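Local structure of 6-phosphogluconate dehydrogenase (Pseudomonas syringae, 5U5G) at residues V64-S69 with Q73-A78; A54-R57 with V61-V64; L10-Q15 with N233-V238. The protein probably catalyses the NADP(H)-dependent reduction of 2-oxopropylphosphonate, a late step in fosfomycin biosynthesis. All blocks are in the same frame, centred on the assembly; numbering follows the deposited sequence.

Interaction 1: V64-S69 with Q73-A78. With NAP (NADP nicotinamide-adenine-dinucleotide phosphate), chain E.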
loop_
_atom_site.group_PDB
_atom_site.type_symbol
_atom_site.label_atom_id
_atom_site.label_comp_id
_atom_site.label_asym_id
_atom_site.label_seq_id
_atom_site.Cartn_x
_atom_site.Cartn_y
_atom_site.Cartn_z
ATOM N N VAL A 64 -27.976 6.122 1.513
ATOM C CA VAL A 64 -27.863 5.663 2.894
ATOM C C VAL A 64 -26.381 5.516 3.209
ATOM O O VAL A 64 -25.644 4.878 2.446
ATOM C CB VAL A 64 -28.593 4.322 3.120
ATOM C CG1 VAL A 64 -28.408 3.828 4.566
ATOM C CG2 VAL A 64 -30.063 4.440 2.771
ATOM N N CYS A 65 -25.943 6.100 4.335
ATOM C CA CYS A 65 -24.537 5.977 4.730
ATOM C C CYS A 65 -24.477 5.921 6.261
ATOM O O CYS A 65 -24.246 6.917 6.952
ATOM C CB CYS A 65 -23.680 7.114 4.182
ATOM S SG CYS A 65 -21.932 6.799 4.412
ATOM N N THR A 66 -24.705 4.728 6.799
ATOM C CA THR A 66 -24.760 4.498 8.233
ATOM C C THR A 66 -23.736 3.436 8.593
ATOM O O THR A 66 -23.120 2.826 7.721
ATOM C CB THR A 66 -26.166 4.053 8.664
ATOM O OG1 THR A 66 -26.471 2.786 8.064
ATOM C CG2 THR A 66 -27.228 5.090 8.225
ATOM N N ALA A 67 -23.545 3.223 9.890
ATOM C CA ALA A 67 -22.615 2.216 10.392
ATOM C C ALA A 67 -23.355 1.250 11.297
ATOM O O ALA A 67 -24.059 1.680 12.218
ATOM C CB ALA A 67 -21.455 2.860 11.164
ATOM N N GLY A 68 -23.203 -0.046 11.037
ATOM C CA GLY A 68 -23.702 -1.060 11.942
ATOM C C GLY A 68 -25.009 -1.691 11.471
ATOM O O GLY A 68 -25.794 -1.105 10.712
ATOM N N SER A 69 -25.252 -2.908 11.962
ATOM C CA SER A 69 -26.426 -3.669 11.549
ATOM C C SER A 69 -27.704 -3.159 12.203
ATOM O O SER A 69 -28.787 -3.303 11.624
ATOM C CB SER A 69 -26.230 -5.151 11.872
ATOM O OG SER A 69 -26.006 -5.318 13.258
ATOM N N GLN A 73 -31.364 -2.420 10.347
ATOM C CA GLN A 73 -32.660 -2.898 10.804
ATOM C C GLN A 73 -33.627 -1.740 11.005
ATOM O O GLN A 73 -34.756 -1.768 10.499
ATOM C CB GLN A 73 -32.490 -3.706 12.092
ATOM C CG GLN A 73 -33.776 -4.355 12.580
ATOM C CD GLN A 73 -34.308 -5.414 11.614
ATOM O OE1 GLN A 73 -33.542 -6.056 10.883
ATOM N NE2 GLN A 73 -35.628 -5.607 11.616
ATOM N N ASP A 74 -33.190 -0.696 11.722
ATOM C CA ASP A 74 -34.083 0.415 12.040
ATOM C C ASP A 74 -34.541 1.147 10.779
ATOM O O ASP A 74 -35.740 1.388 10.595
ATOM C CB ASP A 74 -33.403 1.396 13.002
ATOM C CG ASP A 74 -33.245 0.841 14.418
ATOM O OD1 ASP A 74 -33.765 -0.254 14.717
ATOM O OD2 ASP A 74 -32.590 1.514 15.241
ATOM N N PHE A 75 -33.600 1.510 9.894
ATOM C CA PHE A 75 -33.974 2.363 8.764
ATOM C C PHE A 75 -34.742 1.593 7.699
ATOM O O PHE A 75 -35.688 2.129 7.109
ATOM C CB PHE A 75 -32.738 3.044 8.160
ATOM C CG PHE A 75 -32.318 4.284 8.909
ATOM C CD1 PHE A 75 -33.265 5.224 9.300
ATOM C CD2 PHE A 75 -30.997 4.489 9.257
ATOM C CE1 PHE A 75 -32.889 6.361 10.012
ATOM C CE2 PHE A 75 -30.603 5.626 9.969
ATOM C CZ PHE A 75 -31.555 6.562 10.343
ATOM N N TYR A 76 -34.363 0.341 7.436
ATOM C CA TYR A 76 -35.049 -0.412 6.389
ATOM C C TYR A 76 -36.312 -1.123 6.878
ATOM O O TYR A 76 -37.300 -1.183 6.137
ATOM C CB TYR A 76 -34.105 -1.439 5.754
ATOM C CG TYR A 76 -33.028 -0.826 4.887
ATOM C CD1 TYR A 76 -33.304 -0.395 3.602
ATOM C CD2 TYR A 76 -31.737 -0.665 5.370
ATOM C CE1 TYR A 76 -32.304 0.169 2.808
ATOM C CE2 TYR A 76 -30.741 -0.113 4.595
ATOM C CZ TYR A 76 -31.026 0.307 3.315
ATOM O OH TYR A 76 -30.020 0.868 2.562
ATOM N N HIS A 77 -36.325 -1.667 8.100
ATOM C CA HIS A 77 -37.389 -2.598 8.455
ATOM C C HIS A 77 -38.358 -2.117 9.522
ATOM O O HIS A 77 -39.327 -2.830 9.794
ATOM C CB HIS A 77 -36.796 -3.945 8.893
ATOM C CG HIS A 77 -36.032 -4.631 7.808
ATOM N ND1 HIS A 77 -36.650 -5.316 6.787
ATOM C CD2 HIS A 77 -34.703 -4.708 7.565
ATOM C CE1 HIS A 77 -35.734 -5.800 5.966
ATOM N NE2 HIS A 77 -34.544 -5.446 6.416
ATOM N N ALA A 78 -38.141 -0.963 10.138
ATOM C CA ALA A 78 -39.127 -0.462 11.084
ATOM C C ALA A 78 -40.502 -0.472 10.433
ATOM O O ALA A 78 -40.658 0.027 9.300
ATOM C CB ALA A 78 -38.771 0.949 11.546
HETATM P PA NAP E . -19.966 7.438 11.766
HETATM O O1A NAP E . -19.798 6.653 13.015
HETATM O O2A NAP E . -19.189 8.712 11.539
HETATM O O5B NAP E . -21.575 7.774 11.528
HETATM C C5B NAP E . -22.280 6.564 11.665
HETATM C C4B NAP E . -23.702 6.822 11.122
HETATM O O4B NAP E . -24.554 5.698 11.341
HETATM C C3B NAP E . -24.313 8.082 11.834
HETATM O O3B NAP E . -25.148 8.749 10.938
HETATM C C2B NAP E . -25.191 7.404 12.904
HETATM O O2B NAP E . -26.270 8.105 13.289
HETATM C C1B NAP E . -25.687 6.175 12.043
HETATM N N9A NAP E . -26.189 5.153 12.941
HETATM C C8A NAP E . -25.476 4.190 13.684
HETATM N N7A NAP E . -26.283 3.410 14.455
HETATM C C5A NAP E . -27.568 3.910 14.196
HETATM C C6A NAP E . -28.838 3.549 14.678
HETATM N N6A NAP E . -28.986 2.518 15.573
HETATM N N1A NAP E . -29.958 4.203 14.278
HETATM C C2A NAP E . -29.764 5.222 13.384
HETATM N N3A NAP E . -28.630 5.676 12.834
HETATM C C4A NAP E . -27.524 4.994 13.262
HETATM O O3 NAP E . -19.520 6.274 10.697
HETATM P PN NAP E . -18.878 6.822 9.337
HETATM O O1N NAP E . -19.682 7.879 8.689
HETATM O O2N NAP E . -17.366 6.813 9.343
HETATM O O5D NAP E . -19.137 5.454 8.283
HETATM C C5D NAP E . -20.415 5.394 7.831
HETATM C C4D NAP E . -20.449 4.298 6.780
HETATM O O4D NAP E . -19.512 4.608 5.716
HETATM C C3D NAP E . -19.963 2.936 7.431
HETATM O O3D NAP E . -20.706 1.888 6.874
HETATM C C2D NAP E . -18.511 2.856 7.012
HETATM O O2D NAP E . -18.043 1.540 6.870
HETATM C C1D NAP E . -18.601 3.522 5.600
HETATM N N1N NAP E . -17.322 4.068 5.190
HETATM C C2N NAP E . -16.624 5.020 5.981
HETATM C C3N NAP E . -15.454 5.559 5.492
HETATM C C7N NAP E . -14.722 6.567 6.264
HETATM O O7N NAP E . -13.697 7.109 5.848
HETATM N N7N NAP E . -15.214 6.982 7.489
HETATM C C4N NAP E . -14.915 5.197 4.133
HETATM C C5N NAP E . -15.708 4.194 3.421
HETATM C C6N NAP E . -16.817 3.672 3.942
HETATM P P2B NAP E . -25.964 9.330 14.638
HETATM O O1X NAP E . -25.260 10.376 13.832
HETATM O O2X NAP E . -27.385 9.657 15.105
HETATM O O3X NAP E . -25.121 8.479 15.557
#

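Interaction 2: A54-R57 with V61-V64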
loop_
_atom_site.group_PDB
_atom_site.type_symbol
_atom_site.label_atom_id
_atom_site.label_comp_id
_atom_site.label_asym_id
_atom_site.label_seq_id
_atom_site.Cartn_x
_atom_site.Cartn_y
_atom_site.Cartn_z
ATOM N N ALA A 54 -41.177 11.853 5.506
ATOM C CA ALA A 54 -40.954 13.153 4.892
ATOM C C ALA A 54 -39.901 13.065 3.800
ATOM O O ALA A 54 -40.019 13.717 2.755
ATOM C CB ALA A 54 -40.535 14.175 5.953
ATOM N N LEU A 55 -38.852 12.277 4.029
ATOM C CA LEU A 55 -37.792 12.197 3.037
ATOM C C LEU A 55 -38.299 11.547 1.756
ATOM O O LEU A 55 -38.097 12.082 0.660
ATOM C CB LEU A 55 -36.599 11.436 3.612
ATOM C CG LEU A 55 -35.292 11.451 2.830
ATOM C CD1 LEU A 55 -34.726 12.855 2.743
ATOM C CD2 LEU A 55 -34.320 10.549 3.540
ATOM N N THR A 56 -38.985 10.406 1.877
ATOM C CA THR A 56 -39.465 9.698 0.693
ATOM C C THR A 56 -40.546 10.472 -0.055
ATOM O O THR A 56 -40.727 10.255 -1.260
ATOM C CB THR A 56 -39.999 8.309 1.078
ATOM O OG1 THR A 56 -40.968 8.433 2.129
ATOM C CG2 THR A 56 -38.856 7.380 1.537
ATOM N N ARG A 57 -41.277 11.366 0.620
ATOM C CA ARG A 57 -42.231 12.203 -0.104
ATOM C C ARG A 57 -41.510 13.080 -1.107
ATOM O O ARG A 57 -41.974 13.261 -2.241
ATOM C CB ARG A 57 -43.035 13.070 0.870
ATOM C CG ARG A 57 -44.114 13.936 0.197
ATOM C CD ARG A 57 -44.761 14.898 1.203
ATOM N NE ARG A 57 -45.685 15.851 0.583
ATOM C CZ ARG A 57 -46.134 16.958 1.177
ATOM N NH1 ARG A 57 -45.739 17.272 2.406
ATOM N NH2 ARG A 57 -46.973 17.764 0.534
ATOM N N VAL A 61 -34.913 9.120 -5.289
ATOM C CA VAL A 61 -33.617 8.472 -5.111
ATOM C C VAL A 61 -33.061 8.910 -3.765
ATOM O O VAL A 61 -33.044 10.111 -3.462
ATOM C CB VAL A 61 -32.619 8.822 -6.230
ATOM C CG1 VAL A 61 -31.305 8.064 -6.005
ATOM C CG2 VAL A 61 -33.192 8.493 -7.597
ATOM N N LEU A 62 -32.628 7.938 -2.954
ATOM C CA LEU A 62 -32.067 8.199 -1.629
ATOM C C LEU A 62 -30.712 7.521 -1.486
ATOM O O LEU A 62 -30.500 6.417 -2.007
ATOM C CB LEU A 62 -32.969 7.688 -0.493
ATOM C CG LEU A 62 -34.481 7.872 -0.513
ATOM C CD1 LEU A 62 -35.057 7.278 0.738
ATOM C CD2 LEU A 62 -34.831 9.336 -0.597
ATOM N N PHE A 63 -29.803 8.177 -0.770
ATOM C CA PHE A 63 -28.555 7.565 -0.337
ATOM C C PHE A 63 -28.643 7.212 1.143
ATOM O O PHE A 63 -29.294 7.910 1.928
ATOM C CB PHE A 63 -27.357 8.496 -0.559
ATOM C CG PHE A 63 -27.072 8.809 -2.005
ATOM C CD1 PHE A 63 -26.249 7.981 -2.762
ATOM C CD2 PHE A 63 -27.598 9.954 -2.596
ATOM C CE1 PHE A 63 -25.972 8.270 -4.091
ATOM C CE2 PHE A 63 -27.338 10.249 -3.929
ATOM C CZ PHE A 63 -26.519 9.402 -4.679
ATOM N N VAL A 64 -27.976 6.122 1.513
ATOM C CA VAL A 64 -27.863 5.663 2.894
ATOM C C VAL A 64 -26.381 5.516 3.209
ATOM O O VAL A 64 -25.644 4.878 2.446
ATOM C CB VAL A 64 -28.593 4.322 3.120
ATOM C CG1 VAL A 64 -28.408 3.828 4.566
ATOM C CG2 VAL A 64 -30.063 4.440 2.771
#

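Interaction 3: L10-Q15 with N233-V238. With NAP (NADP nicotinamide-adenine-dinucleotide phosphate), chain E.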
loop_
_atom_site.group_PDB
_atom_site.type_symbol
_atom_site.label_atom_id
_atom_site.label_comp_id
_atom_site.label_asym_id
_atom_site.label_seq_id
_atom_site.Cartn_x
_atom_site.Cartn_y
_atom_site.Cartn_z
ATOM N N LEU A 10 -25.702 11.022 8.589
ATOM C CA LEU A 10 -24.852 12.189 8.489
ATOM C C LEU A 10 -23.672 12.007 9.425
ATOM O O LEU A 10 -23.374 12.877 10.247
ATOM C CB LEU A 10 -25.652 13.453 8.809
ATOM C CG LEU A 10 -26.856 13.670 7.875
ATOM C CD1 LEU A 10 -27.674 14.907 8.266
ATOM C CD2 LEU A 10 -26.447 13.746 6.397
ATOM N N GLY A 11 -23.024 10.859 9.333
ATOM C CA GLY A 11 -21.772 10.644 10.020
ATOM C C GLY A 11 -20.648 11.297 9.247
ATOM O O GLY A 11 -20.861 12.155 8.386
ATOM N N ARG A 12 -19.426 10.866 9.561
ATOM C CA ARG A 12 -18.247 11.449 8.935
ATOM C C ARG A 12 -18.334 11.374 7.416
ATOM O O ARG A 12 -18.176 12.385 6.721
ATOM C CB ARG A 12 -16.988 10.738 9.440
ATOM C CG ARG A 12 -16.587 11.098 10.876
ATOM C CD ARG A 12 -15.932 9.873 11.527
ATOM N NE ARG A 12 -15.014 10.189 12.615
ATOM C CZ ARG A 12 -15.180 9.836 13.889
ATOM N NH1 ARG A 12 -16.249 9.134 14.269
ATOM N NH2 ARG A 12 -14.259 10.181 14.785
ATOM N N MET A 13 -18.547 10.172 6.886
ATOM C CA MET A 13 -18.596 9.999 5.435
ATOM C C MET A 13 -19.875 10.585 4.850
ATOM O O MET A 13 -19.844 11.214 3.786
ATOM C CB MET A 13 -18.483 8.512 5.081
ATOM C CG MET A 13 -18.558 8.216 3.575
ATOM S SD MET A 13 -17.148 8.937 2.694
ATOM C CE MET A 13 -15.835 8.238 3.634
ATOM N N GLY A 14 -21.010 10.386 5.527
ATOM C CA GLY A 14 -22.272 10.907 5.004
ATOM C C GLY A 14 -22.263 12.420 4.845
ATOM O O GLY A 14 -22.619 12.951 3.788
ATOM N N GLN A 15 -21.847 13.133 5.897
ATOM C CA GLN A 15 -21.683 14.585 5.816
ATOM C C GLN A 15 -20.808 14.995 4.634
ATOM O O GLN A 15 -21.138 15.931 3.901
ATOM C CB GLN A 15 -21.072 15.118 7.119
ATOM C CG GLN A 15 -22.051 15.213 8.291
ATOM C CD GLN A 15 -21.393 15.806 9.539
ATOM O OE1 GLN A 15 -20.890 16.935 9.504
ATOM N NE2 GLN A 15 -21.366 15.030 10.638
ATOM N N ASN A 233 -10.509 10.394 10.336
ATOM C CA ASN A 233 -11.965 10.320 10.137
ATOM C C ASN A 233 -12.456 8.891 9.904
ATOM O O ASN A 233 -13.498 8.670 9.277
ATOM C CB ASN A 233 -12.416 11.242 9.002
ATOM C CG ASN A 233 -12.504 12.689 9.438
ATOM O OD1 ASN A 233 -11.830 13.563 8.893
ATOM N ND2 ASN A 233 -13.335 12.946 10.430
ATOM N N VAL A 234 -11.710 7.910 10.406
ATOM C CA VAL A 234 -12.196 6.551 10.539
ATOM C C VAL A 234 -12.056 6.162 12.000
ATOM O O VAL A 234 -10.937 6.046 12.519
ATOM C CB VAL A 234 -11.450 5.565 9.639
ATOM C CG1 VAL A 234 -12.106 4.191 9.753
ATOM C CG2 VAL A 234 -11.446 6.048 8.191
ATOM N N SER A 235 -13.186 5.946 12.663
ATOM C CA SER A 235 -13.163 5.513 14.049
ATOM C C SER A 235 -12.789 4.040 14.156
ATOM O O SER A 235 -12.931 3.254 13.210
ATOM C CB SER A 235 -14.524 5.729 14.706
ATOM O OG SER A 235 -15.454 4.798 14.178
ATOM N N LEU A 236 -12.330 3.660 15.343
ATOM C CA LEU A 236 -12.086 2.246 15.597
ATOM C C LEU A 236 -13.377 1.444 15.541
ATOM O O LEU A 236 -13.349 0.261 15.192
ATOM C CB LEU A 236 -11.397 2.061 16.942
ATOM C CG LEU A 236 -9.913 2.460 16.993
ATOM C CD1 LEU A 236 -9.464 2.654 18.437
ATOM C CD2 LEU A 236 -9.033 1.436 16.302
ATOM N N GLY A 237 -14.510 2.070 15.872
ATOM C CA GLY A 237 -15.788 1.391 15.728
ATOM C C GLY A 237 -16.063 0.972 14.297
ATOM O O GLY A 237 -16.469 -0.167 14.036
ATOM N N VAL A 238 -15.829 1.886 13.346
ATOM C CA VAL A 238 -16.051 1.569 11.937
ATOM C C VAL A 238 -15.027 0.548 11.445
ATOM O O VAL A 238 -15.370 -0.410 10.738
ATOM C CB VAL A 238 -16.027 2.857 11.092
ATOM C CG1 VAL A 238 -15.770 2.547 9.627
ATOM C CG2 VAL A 238 -17.359 3.606 11.244
HETATM P PA NAP E . -19.966 7.438 11.766
HETATM O O1A NAP E . -19.798 6.653 13.015
HETATM O O2A NAP E . -19.189 8.712 11.539
HETATM O O5B NAP E . -21.575 7.774 11.528
HETATM C C5B NAP E . -22.280 6.564 11.665
HETATM C C4B NAP E . -23.702 6.822 11.122
HETATM O O4B NAP E . -24.554 5.698 11.341
HETATM C C3B NAP E . -24.313 8.082 11.834
HETATM O O3B NAP E . -25.148 8.749 10.938
HETATM C C2B NAP E . -25.191 7.404 12.904
HETATM O O2B NAP E . -26.270 8.105 13.289
HETATM C C1B NAP E . -25.687 6.175 12.043
HETATM N N9A NAP E . -26.189 5.153 12.941
HETATM C C8A NAP E . -25.476 4.190 13.684
HETATM N N7A NAP E . -26.283 3.410 14.455
HETATM C C5A NAP E . -27.568 3.910 14.196
HETATM C C6A NAP E . -28.838 3.549 14.678
HETATM N N6A NAP E . -28.986 2.518 15.573
HETATM N N1A NAP E . -29.958 4.203 14.278
HETATM C C2A NAP E . -29.764 5.222 13.384
HETATM N N3A NAP E . -28.630 5.676 12.834
HETATM C C4A NAP E . -27.524 4.994 13.262
HETATM O O3 NAP E . -19.520 6.274 10.697
HETATM P PN NAP E . -18.878 6.822 9.337
HETATM O O1N NAP E . -19.682 7.879 8.689
HETATM O O2N NAP E . -17.366 6.813 9.343
HETATM O O5D NAP E . -19.137 5.454 8.283
HETATM C C5D NAP E . -20.415 5.394 7.831
HETATM C C4D NAP E . -20.449 4.298 6.780
HETATM O O4D NAP E . -19.512 4.608 5.716
HETATM C C3D NAP E . -19.963 2.936 7.431
HETATM O O3D NAP E . -20.706 1.888 6.874
HETATM C C2D NAP E . -18.511 2.856 7.012
HETATM O O2D NAP E . -18.043 1.540 6.870
HETATM C C1D NAP E . -18.601 3.522 5.600
HETATM N N1N NAP E . -17.322 4.068 5.190
HETATM C C2N NAP E . -16.624 5.020 5.981
HETATM C C3N NAP E . -15.454 5.559 5.492
HETATM C C7N NAP E . -14.722 6.567 6.264
HETATM O O7N NAP E . -13.697 7.109 5.848
HETATM N N7N NAP E . -15.214 6.982 7.489
HETATM C C4N NAP E . -14.915 5.197 4.133
HETATM C C5N NAP E . -15.708 4.194 3.421
HETATM C C6N NAP E . -16.817 3.672 3.942
HETATM P P2B NAP E . -25.964 9.330 14.638
HETATM O O1X NAP E . -25.260 10.376 13.832
HETATM O O2X NAP E . -27.385 9.657 15.105
HETATM O O3X NAP E . -25.121 8.479 15.557
#

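Interaction 1: V64-S69 with Q73-A78
Gln73 meets Ser69 through the backbone: its N-H points at Ser69 O over 3.0 Å between Gln73 N and Ser69 O, a nearly straight i to i+4 bond (164°) of the first turns of helix 69-77. Gly68 sits at the N-cap position of that helix, and Gln73 CB rests against the same Ser69 carbonyl. Asp74 OD2 lies near the adenine amino group, 3.8 Å from NADP N6A, too long for a hydrogen bond. Phe75 comes next and serves both the loop and the cofactor. With its CG opposite the carbonyl carbon (chi1 -82°), the ring reaches the loop, where CE2 lies 3.8 Å from Thr66 CG2; on the adenine side the same Phe75 CE2 is 3.5 Å from NADP N3A. The Thr66 methyl and the phenyl ring meet at a slant, and adenine also approaches this ring obliquely. Tyr76 starts off to one side, but its phenol extends toward Val64 from the opposing direction, bringing OH to 3.6 Å from Val64 CG2. That hydroxyl lies beside the valine methyls while hydrogen-bonded to Asp95 on the neighbouring strand 92-95. The turn 73-77 is of the wider pi type, and Ala78 leaves the helix. The chemistry of the contact is divided: main-chain groups of the loop bind the two riboses, Thr66 O accepting from the nicotinamide-ribose NADP O3D over 2.7 Å and Ala67 N donating to the adenine-ribose ring oxygen NADP O4B over 3.0 Å, while Phe75 and Thr66 give the adenosine end an apolar border.

Interaction 2: A54-R57 with V61-V64
Leu62 of strand 61-64 points at helix 52-58 and meets both Leu55 and Thr56. From its CB, directed toward the helix, the chain runs to CG opposite the carbonyl carbon (chi1 -43°), and there it forks. The CD1 branch reaches the Thr56 methyl, with 3.9 Å between Leu62 CD1 and Thr56 CG2, the two side chains crossing at a slant. The CD2 branch goes to Leu55, where Leu62 CD2 stands 4.1 Å from the branch carbon Leu55 CG; here the side chains run past one another in opposite directions. One leucine fork thus touches two successive helical residues, each methyl serving one of them. Thr56 can present its methyl because its hydroxyl turns back to its own helix: OG1, set between the backbone N and carbonyl carbon at chi1 53°, hydrogen-bonds to Ile52 O and also to Val53 O. The polar end is thereby satisfied within the helix, and its CG2 meets the strand. All three side chains are buried, and the contact is wholly apolar. Around it, Leu83 of helix 83-86 touches Leu62, Cys86 touches Thr56 and Ala49 packs on Leu55. Strand 61-64 lies between strands 5-8 and 92-95, with backbone bonds to both. Helix 52-58 lies in the crossover from strand 47-48 to the parallel strand 61-64, passing strands 28-31 and 5-8, a beta-alpha-beta connection of the Rossmann-type domain.

Interaction 3: L10-Q15 with N233-V238
Arg12 reaches Asn233, more than 200 residues away in sequence, with no direct hydrogen bond between them, the cofactor making the polar bridge instead. Arg12 belongs to the glycine-rich turn of a Rossmann-type GxGxxG sequence, in which Gly11 sits at the N-cap position of helix 12-23. Arg12 N donates almost straight (178°) to NADP O2A over 2.9 Å. Met13 N donates to NADP O1N, so the start of the helix grips the diphosphate. Gly11 CA lies against the cofactor, 3.2 Å from NADP O5B. From the other segment, Asn233 O accepts from the carboxamide NADP N7N over 3.0 Å. The Arg12 side chain lies across Asn233: Arg12 CD is 3.5 Å from Asn233 O, Asn233 ND2 sits at the guanidinium edge, and the amide is turned 68° from the guanidinium plane. Ser235 CB covers one guanidinium face, while NH1 forms a salt bridge to Glu276. The buried Arg12 NE has no partner in the model. Val234 and Val238 border the bound (2-oxopropyl)phosphonic acid. Ser235 also caps helix 236-247, its OG accepting from Val238 N over 3.1 Å.

Along the chain, residues 10-15 of interaction 3 come first, then 54-57, 61-64 and 64-78, and residues 233-238 last. Interaction 2 leads into interaction 1: both include Val64, the end of strand 61-64, which runs on through the loop into helix 69-77, and their centres lie 13 Å apart in the nucleotide-binding domain. Both are nested within the long loop closed by interaction 3, which joins that domain to the later, largely helical part. Interactions 1 and 3, 15 Å apart, hold the same NADP and touch where Cys65 SG packs on Met13 CG. Interaction 2 lies 20 Å from interaction 3 without touching it. The set thus runs from the packed sheet to the cofactor cleft between the two parts.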